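Local structure of Mgp-operon protein 3 (Mycoplasma pneumoniae, 6RJ1) at residues Leu594-Ala599 and Glu684-Arg689; Gly603-Gly607 and Tyr617-Val621. The protein probably serves as an extracellular adhesin of the mycoplasma membrane, helping this human pathogen attach to host cells. All coordinates share one frame; numbering follows the deposited sequence.

How the contacts relate
Both contacts lie on the same side of the chain's centre, 22 and 27 Å from it, with their own centres about 11 Å apart, and all four segments fall within the MgpC adhesin region. Along the chain, contact 2 is nested inside the loop closed by contact 1: helix 591-595 runs into 594-599, then come 603-607, the short strands 609-611 and 614-616, and the loop segment 617-621, before the chain returns at 684-689, ahead of strand 693-699. The two contacts also touch, A599 packing on T619 and I605, and L686 on V618. The chain between 594 and 689 thus folds back on itself in one region, contact 1 buried and contact 2 partly buried.

Contact 1. Residues Leu594-Ala599 and Glu684-Arg689; sequences LVENTA and ERLPSR
The guanidinium of R689 is the flat group to look at: V595 O stands at its edge, near its plane, N597 O is also at the edge but tilted 21° from the plane, and L594 O and A599 O come in obliquely. R689 NH2 gives a hydrogen bond to N597 O at 2.7 Å, meeting that carbonyl on a lone pair and in the carbonyl plane. A weak bond runs from R689 NH2 to V595 O, and another weak one from R689 NH1 to N597 O (3.0 Å), leaving this last oxygen shared by both nitrogens. The arginine chain bends at chi2 and chi3 (72° and 57°), which brings the group back to the carbonyls of V595 and N597. Outside the pair, R689 NE bonds to T581 O, and R689 makes a cation-pi contact with F508.

Beside this polar grip the packing is mostly apolar. L594 CB sits on P687 CD at 3.9 Å, and L594 CD2 meets L686 CD2 at 3.8 Å, the two chains crossing at about a right angle. V595 CG1 reaches P687 CG at 4.1 Å. The exception is L594 CD1, which touches the carboxylate oxygen E684 OE1.

The side chain of N597 fixes the turn at 597-599. N597 OD1 accepts from A599 N at 3.1 Å, the donor standing above the amide plane, and also from G584 N. The arrangement is an Asx turn just after helix 591-595, with the buried R689 bonding the main-chain oxygens of V595 and N597.

Contact 2. Residues Gly603-Gly607 and Tyr617-Val621; sequences GPING and YVTPV
With chi1 at -62°, N606 turns its CG away from the carbonyl carbon and beside its own backbone N, a setting that carries the amide across to V618 and T619. T619 has OG1 anti to the backbone N, which places the hydroxyl near the I605 chain and lets it reach along its own segment.

The central bond runs from T619 N to N606 OD1, 3.1 Å long with 149° at the hydrogen. The donor stands above the amide's carbonyl plane, 38° out of it, instead of lying on a lone pair. Around the same amide, V618 CG1 closes to 3.4 Å from N606 OD1; the two side chains lie alongside each other and point the same way. At the other end of the amide, N606 ND2 is taken up by S580 OG and T582 O, so both ends of the group have partners.

Next to it, I605 and T619 meet obliquely: I605 CG1 is 3.8 Å from T619 CB, and I605 CD1 lies 4.1 Å from V621 O. The threonine hydroxyl, T619 OG1, donates to V621 O at 2.7 Å, closing a local bend through P620. Further along, G607 N makes a weak hydrogen bond to Y617 O, and Y617 CA gives a CA-H...O contact to G607 O at 3.3 Å. Beyond the two segments, V667 of helix 666-673 touches both N606 and Y617, and the Y617 ring meets that of F670.

Chemically, then, the N606 amide bridges the loops flanking strands 609-611 and 614-616, alongside the weak G607-Y617 bond and the I605-T619 packing: its oxygen accepts from the main-chain N-H of T619, while its nitrogen bonds S580 OG and T582 O, which probably fixes the rotation of the amide.

Contact 1. Residues Leu594-Ala599 and Glu684-Arg689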
ATOM      1  N   LEU A 594      -7.652 -16.099 -17.752  1.00 68.49           N
ATOM      2  CA  LEU A 594      -7.323 -14.678 -17.878  1.00 66.58           C
ATOM      3  C   LEU A 594      -6.083 -14.304 -17.085  1.00 68.22           C
ATOM      4  O   LEU A 594      -5.214 -13.616 -17.615  1.00 67.35           O
ATOM      5  CB  LEU A 594      -8.500 -13.786 -17.456  1.00 66.25           C
ATOM      6  CG  LEU A 594      -9.700 -13.701 -18.396  1.00 70.54           C
ATOM      7  CD1 LEU A 594     -10.868 -13.053 -17.703  1.00 71.06           C
ATOM      8  CD2 LEU A 594      -9.376 -12.931 -19.653  1.00 71.52           C
ATOM      9  N   VAL A 595      -5.994 -14.759 -15.824  1.00 63.80           N
ATOM     10  CA  VAL A 595      -4.867 -14.436 -14.945  1.00 63.37           C
ATOM     11  C   VAL A 595      -3.597 -15.208 -15.338  1.00 67.17           C
ATOM     12  O   VAL A 595      -2.490 -14.724 -15.087  1.00 66.69           O
ATOM     13  CB  VAL A 595      -5.194 -14.549 -13.431  1.00 66.79           C
ATOM     14  CG1 VAL A 595      -6.292 -13.566 -13.044  1.00 66.13           C
ATOM     15  CG2 VAL A 595      -5.565 -15.977 -13.026  1.00 66.62           C
ATOM     16  N   GLU A 596      -3.751 -16.382 -15.976  1.00 63.70           N
ATOM     17  CA  GLU A 596      -2.610 -17.177 -16.424  1.00 63.53           C
ATOM     18  C   GLU A 596      -2.199 -16.835 -17.865  1.00 67.71           C
ATOM     19  O   GLU A 596      -1.243 -17.425 -18.367  1.00 68.00           O
ATOM     20  CB  GLU A 596      -2.851 -18.688 -16.236  1.00 65.04           C
ATOM     21  CG  GLU A 596      -2.914 -19.126 -14.778  1.00 77.89           C
ATOM     22  CD  GLU A 596      -3.018 -20.620 -14.523  1.00104.58           C
ATOM     23  OE1 GLU A 596      -2.264 -21.122 -13.658  1.00 97.94           O
ATOM     24  OE2 GLU A 596      -3.856 -21.289 -15.173  1.00103.40           O
ATOM     25  N   ASN A 597      -2.894 -15.871 -18.525  1.00 63.97           N
ATOM     26  CA  ASN A 597      -2.565 -15.429 -19.887  1.00 63.39           C
ATOM     27  C   ASN A 597      -1.139 -14.906 -19.945  1.00 67.23           C
ATOM     28  O   ASN A 597      -0.699 -14.176 -19.070  1.00 66.81           O
ATOM     29  CB  ASN A 597      -3.557 -14.403 -20.414  1.00 63.47           C
ATOM     30  CG  ASN A 597      -3.324 -14.039 -21.857  1.00 76.15           C
ATOM     31  OD1 ASN A 597      -2.713 -13.024 -22.162  1.00 71.69           O
ATOM     32  ND2 ASN A 597      -3.814 -14.851 -22.781  1.00 64.21           N
ATOM     33  N   THR A 598      -0.410 -15.332 -20.960  1.00 64.73           N
ATOM     34  CA  THR A 598       1.017 -15.085 -21.168  1.00 63.72           C
ATOM     35  C   THR A 598       1.362 -13.620 -21.581  1.00 66.04           C
ATOM     36  O   THR A 598       2.519 -13.234 -21.431  1.00 65.15           O
ATOM     37  CB  THR A 598       1.493 -16.171 -22.133  1.00 70.90           C
ATOM     38  OG1 THR A 598       2.144 -17.171 -21.362  1.00 70.45           O
ATOM     39  CG2 THR A 598       2.368 -15.674 -23.278  1.00 73.24           C
ATOM     40  N   ALA A 599       0.385 -12.809 -22.040  1.00 62.70           N
ATOM     41  CA  ALA A 599       0.651 -11.431 -22.475  1.00 62.25           C
ATOM     42  C   ALA A 599       1.404 -10.586 -21.447  1.00 65.43           C
ATOM     43  O   ALA A 599       0.876 -10.276 -20.373  1.00 65.26           O
ATOM     44  CB  ALA A 599      -0.630 -10.736 -22.910  1.00 62.85           C
ATOM     45  N   GLU A 684     -15.718  -9.466 -20.881  1.00 84.49           N
ATOM     46  CA  GLU A 684     -14.907  -9.705 -19.695  1.00 82.43           C
ATOM     47  C   GLU A 684     -13.789  -8.698 -19.614  1.00 80.43           C
ATOM     48  O   GLU A 684     -13.162  -8.394 -20.631  1.00 80.60           O
ATOM     49  CB  GLU A 684     -14.342 -11.136 -19.682  1.00 84.02           C
ATOM     50  CG  GLU A 684     -15.209 -12.111 -18.898  1.00 97.27           C
ATOM     51  CD  GLU A 684     -14.580 -13.465 -18.624  1.00117.55           C
ATOM     52  OE1 GLU A 684     -14.238 -13.736 -17.448  1.00113.43           O
ATOM     53  OE2 GLU A 684     -14.432 -14.255 -19.585  1.00104.61           O
ATOM     54  N   ARG A 685     -13.544  -8.169 -18.402  1.00 71.93           N
ATOM     55  CA  ARG A 685     -12.473  -7.217 -18.149  1.00 69.01           C
ATOM     56  C   ARG A 685     -11.170  -7.976 -18.108  1.00 70.48           C
ATOM     57  O   ARG A 685     -11.058  -8.975 -17.399  1.00 69.69           O
ATOM     58  CB  ARG A 685     -12.689  -6.449 -16.841  1.00 65.72           C
ATOM     59  CG  ARG A 685     -11.758  -5.256 -16.693  1.00 66.04           C
ATOM     60  CD  ARG A 685     -11.996  -4.492 -15.416  1.00 62.51           C
ATOM     61  NE  ARG A 685     -11.633  -5.271 -14.231  1.00 62.71           N
ATOM     62  CZ  ARG A 685     -11.917  -4.900 -12.985  1.00 75.90           C
ATOM     63  NH1 ARG A 685     -11.550  -5.660 -11.959  1.00 59.82           N
ATOM     64  NH2 ARG A 685     -12.558  -3.762 -12.754  1.00 58.84           N
ATOM     65  N   LEU A 686     -10.198  -7.518 -18.906  1.00 66.04           N
ATOM     66  CA  LEU A 686      -8.873  -8.119 -18.999  1.00 64.06           C
ATOM     67  C   LEU A 686      -8.022  -7.643 -17.826  1.00 66.94           C
ATOM     68  O   LEU A 686      -7.860  -6.435 -17.623  1.00 66.91           O
ATOM     69  CB  LEU A 686      -8.220  -7.813 -20.350  1.00 63.58           C
ATOM     70  CG  LEU A 686      -8.976  -8.297 -21.586  1.00 67.17           C
ATOM     71  CD1 LEU A 686      -8.418  -7.665 -22.836  1.00 67.35           C
ATOM     72  CD2 LEU A 686      -8.975  -9.807 -21.692  1.00 66.77           C
ATOM     73  N   PRO A 687      -7.529  -8.570 -16.982  1.00 62.09           N
ATOM     74  CA  PRO A 687      -6.782  -8.130 -15.803  1.00 60.91           C
ATOM     75  C   PRO A 687      -5.304  -7.861 -16.030  1.00 62.12           C
ATOM     76  O   PRO A 687      -4.660  -8.501 -16.869  1.00 62.16           O
ATOM     77  CB  PRO A 687      -6.990  -9.278 -14.818  1.00 62.82           C
ATOM     78  CG  PRO A 687      -7.131 -10.502 -15.694  1.00 67.33           C
ATOM     79  CD  PRO A 687      -7.654 -10.046 -17.032  1.00 63.02           C
ATOM     80  N   SER A 688      -4.767  -6.921 -15.247  1.00 55.24           N
ATOM     81  CA  SER A 688      -3.353  -6.613 -15.195  1.00 53.76           C
ATOM     82  C   SER A 688      -2.800  -7.577 -14.135  1.00 57.39           C
ATOM     83  O   SER A 688      -3.525  -7.980 -13.214  1.00 58.00           O
ATOM     84  CB  SER A 688      -3.124  -5.166 -14.769  1.00 55.19           C
ATOM     85  OG  SER A 688      -1.796  -4.941 -14.322  1.00 57.64           O
ATOM     86  N   ARG A 689      -1.543  -7.976 -14.283  1.00 51.19           N
ATOM     87  CA  ARG A 689      -0.945  -8.882 -13.326  1.00 50.09           C
ATOM     88  C   ARG A 689       0.177  -8.189 -12.539  1.00 56.14           C
ATOM     89  O   ARG A 689       0.886  -8.849 -11.782  1.00 55.49           O
ATOM     90  CB  ARG A 689      -0.460 -10.149 -14.047  1.00 47.31           C
ATOM     91  CG  ARG A 689      -1.493 -11.273 -14.184  1.00 43.27           C
ATOM     92  CD  ARG A 689      -2.619 -11.004 -15.178  1.00 44.07           C
ATOM     93  NE  ARG A 689      -2.121 -10.709 -16.523  1.00 47.24           N
ATOM     94  CZ  ARG A 689      -1.923 -11.620 -17.469  1.00 60.96           C
ATOM     95  NH1 ARG A 689      -1.461 -11.261 -18.659  1.00 48.73           N
ATOM     96  NH2 ARG A 689      -2.184 -12.899 -17.232  1.00 48.11           N
TER

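Contact 2. Residues Gly603-Gly607 and Tyr617-Val621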
ATOM      1  N   GLY A 603       8.219  -9.689 -20.875  1.00 52.43           N
ATOM      2  CA  GLY A 603       8.545  -8.376 -21.417  1.00 51.49           C
ATOM      3  C   GLY A 603       7.361  -7.676 -22.042  1.00 55.79           C
ATOM      4  O   GLY A 603       6.242  -8.196 -21.985  1.00 54.17           O
ATOM      5  N   PRO A 604       7.571  -6.493 -22.660  1.00 54.06           N
ATOM      6  CA  PRO A 604       6.432  -5.749 -23.242  1.00 54.42           C
ATOM      7  C   PRO A 604       5.706  -6.440 -24.406  1.00 61.31           C
ATOM      8  O   PRO A 604       6.270  -7.314 -25.068  1.00 61.58           O
ATOM      9  CB  PRO A 604       7.054  -4.413 -23.672  1.00 55.66           C
ATOM     10  CG  PRO A 604       8.365  -4.339 -23.001  1.00 59.83           C
ATOM     11  CD  PRO A 604       8.832  -5.743 -22.805  1.00 55.44           C
ATOM     12  N   ILE A 605       4.436  -6.052 -24.636  1.00 59.05           N
ATOM     13  CA  ILE A 605       3.568  -6.567 -25.704  1.00 59.55           C
ATOM     14  C   ILE A 605       2.446  -5.574 -26.036  1.00 64.75           C
ATOM     15  O   ILE A 605       2.129  -5.370 -27.206  1.00 64.79           O
ATOM     16  CB  ILE A 605       3.029  -8.016 -25.418  1.00 62.82           C
ATOM     17  CG1 ILE A 605       2.470  -8.686 -26.707  1.00 63.10           C
ATOM     18  CG2 ILE A 605       2.018  -8.065 -24.249  1.00 62.00           C
ATOM     19  CD1 ILE A 605       2.550 -10.177 -26.752  1.00 61.24           C
ATOM     20  N   ASN A 606       1.846  -4.975 -25.005  1.00 62.62           N
ATOM     21  CA  ASN A 606       0.726  -4.053 -25.126  1.00 62.79           C
ATOM     22  C   ASN A 606       1.133  -2.662 -25.578  1.00 68.80           C
ATOM     23  O   ASN A 606       2.227  -2.180 -25.284  1.00 68.61           O
ATOM     24  CB  ASN A 606      -0.090  -4.009 -23.824  1.00 60.96           C
ATOM     25  CG  ASN A 606      -0.703  -5.339 -23.450  1.00 73.79           C
ATOM     26  OD1 ASN A 606      -0.964  -6.202 -24.293  1.00 66.62           O
ATOM     27  ND2 ASN A 606      -0.944  -5.543 -22.174  1.00 67.14           N
ATOM     28  N   GLY A 607       0.215  -2.049 -26.301  1.00 67.15           N
ATOM     29  CA  GLY A 607       0.325  -0.720 -26.877  1.00 67.77           C
ATOM     30  C   GLY A 607      -0.861  -0.493 -27.786  1.00 73.47           C
ATOM     31  O   GLY A 607      -1.771  -1.324 -27.811  1.00 72.54           O
ATOM     32  N   TYR A 617      -5.789  -1.029 -26.516  1.00 77.17           N
ATOM     33  CA  TYR A 617      -4.471  -0.842 -25.914  1.00 75.36           C
ATOM     34  C   TYR A 617      -3.830  -2.175 -25.472  1.00 74.04           C
ATOM     35  O   TYR A 617      -2.761  -2.173 -24.877  1.00 72.43           O
ATOM     36  CB  TYR A 617      -4.526   0.203 -24.789  1.00 76.82           C
ATOM     37  CG  TYR A 617      -4.587   1.623 -25.314  1.00 79.11           C
ATOM     38  CD1 TYR A 617      -3.433   2.288 -25.719  1.00 81.34           C
ATOM     39  CD2 TYR A 617      -5.797   2.302 -25.407  1.00 80.05           C
ATOM     40  CE1 TYR A 617      -3.480   3.596 -26.198  1.00 82.46           C
ATOM     41  CE2 TYR A 617      -5.859   3.610 -25.889  1.00 81.08           C
ATOM     42  CZ  TYR A 617      -4.696   4.255 -26.281  1.00 89.32           C
ATOM     43  OH  TYR A 617      -4.745   5.543 -26.764  1.00 90.54           O
ATOM     44  N   VAL A 618      -4.463  -3.305 -25.832  1.00 68.99           N
ATOM     45  CA  VAL A 618      -4.017  -4.667 -25.519  1.00 68.47           C
ATOM     46  C   VAL A 618      -3.717  -5.444 -26.799  1.00 73.51           C
ATOM     47  O   VAL A 618      -4.292  -5.152 -27.852  1.00 73.55           O
ATOM     48  CB  VAL A 618      -5.007  -5.470 -24.636  1.00 71.78           C
ATOM     49  CG1 VAL A 618      -4.261  -6.323 -23.627  1.00 71.57           C
ATOM     50  CG2 VAL A 618      -6.023  -4.578 -23.938  1.00 71.56           C
ATOM     51  N   THR A 619      -2.853  -6.465 -26.691  1.00 70.24           N
ATOM     52  CA  THR A 619      -2.450  -7.318 -27.805  1.00 70.21           C
ATOM     53  C   THR A 619      -3.597  -8.188 -28.326  1.00 74.64           C
ATOM     54  O   THR A 619      -4.326  -8.782 -27.529  1.00 74.67           O
ATOM     55  CB  THR A 619      -1.198  -8.138 -27.450  1.00 78.73           C
ATOM     56  OG1 THR A 619      -0.823  -8.921 -28.581  1.00 76.37           O
ATOM     57  CG2 THR A 619      -1.387  -9.044 -26.227  1.00 78.34           C
ATOM     58  N   PRO A 620      -3.766  -8.291 -29.661  1.00 71.67           N
ATOM     59  CA  PRO A 620      -4.832  -9.157 -30.196  1.00 71.32           C
ATOM     60  C   PRO A 620      -4.429 -10.635 -30.233  1.00 76.28           C
ATOM     61  O   PRO A 620      -5.290 -11.485 -30.430  1.00 76.53           O
ATOM     62  CB  PRO A 620      -5.108  -8.579 -31.588  1.00 72.94           C
ATOM     63  CG  PRO A 620      -4.037  -7.509 -31.818  1.00 77.87           C
ATOM     64  CD  PRO A 620      -3.006  -7.655 -30.753  1.00 73.53           C
ATOM     65  N   VAL A 621      -3.126 -10.943 -30.053  1.00 73.81           N
ATOM     66  CA  VAL A 621      -2.586 -12.310 -30.001  1.00 73.68           C
ATOM     67  C   VAL A 621      -1.690 -12.500 -28.763  1.00 77.24           C
ATOM     68  O   VAL A 621      -0.872 -11.635 -28.439  1.00 76.24           O
ATOM     69  CB  VAL A 621      -1.912 -12.819 -31.303  1.00 77.30           C
ATOM     70  CG1 VAL A 621      -2.945 -13.095 -32.393  1.00 77.38           C
ATOM     71  CG2 VAL A 621      -0.842 -11.866 -31.795  1.00 76.65           C
TER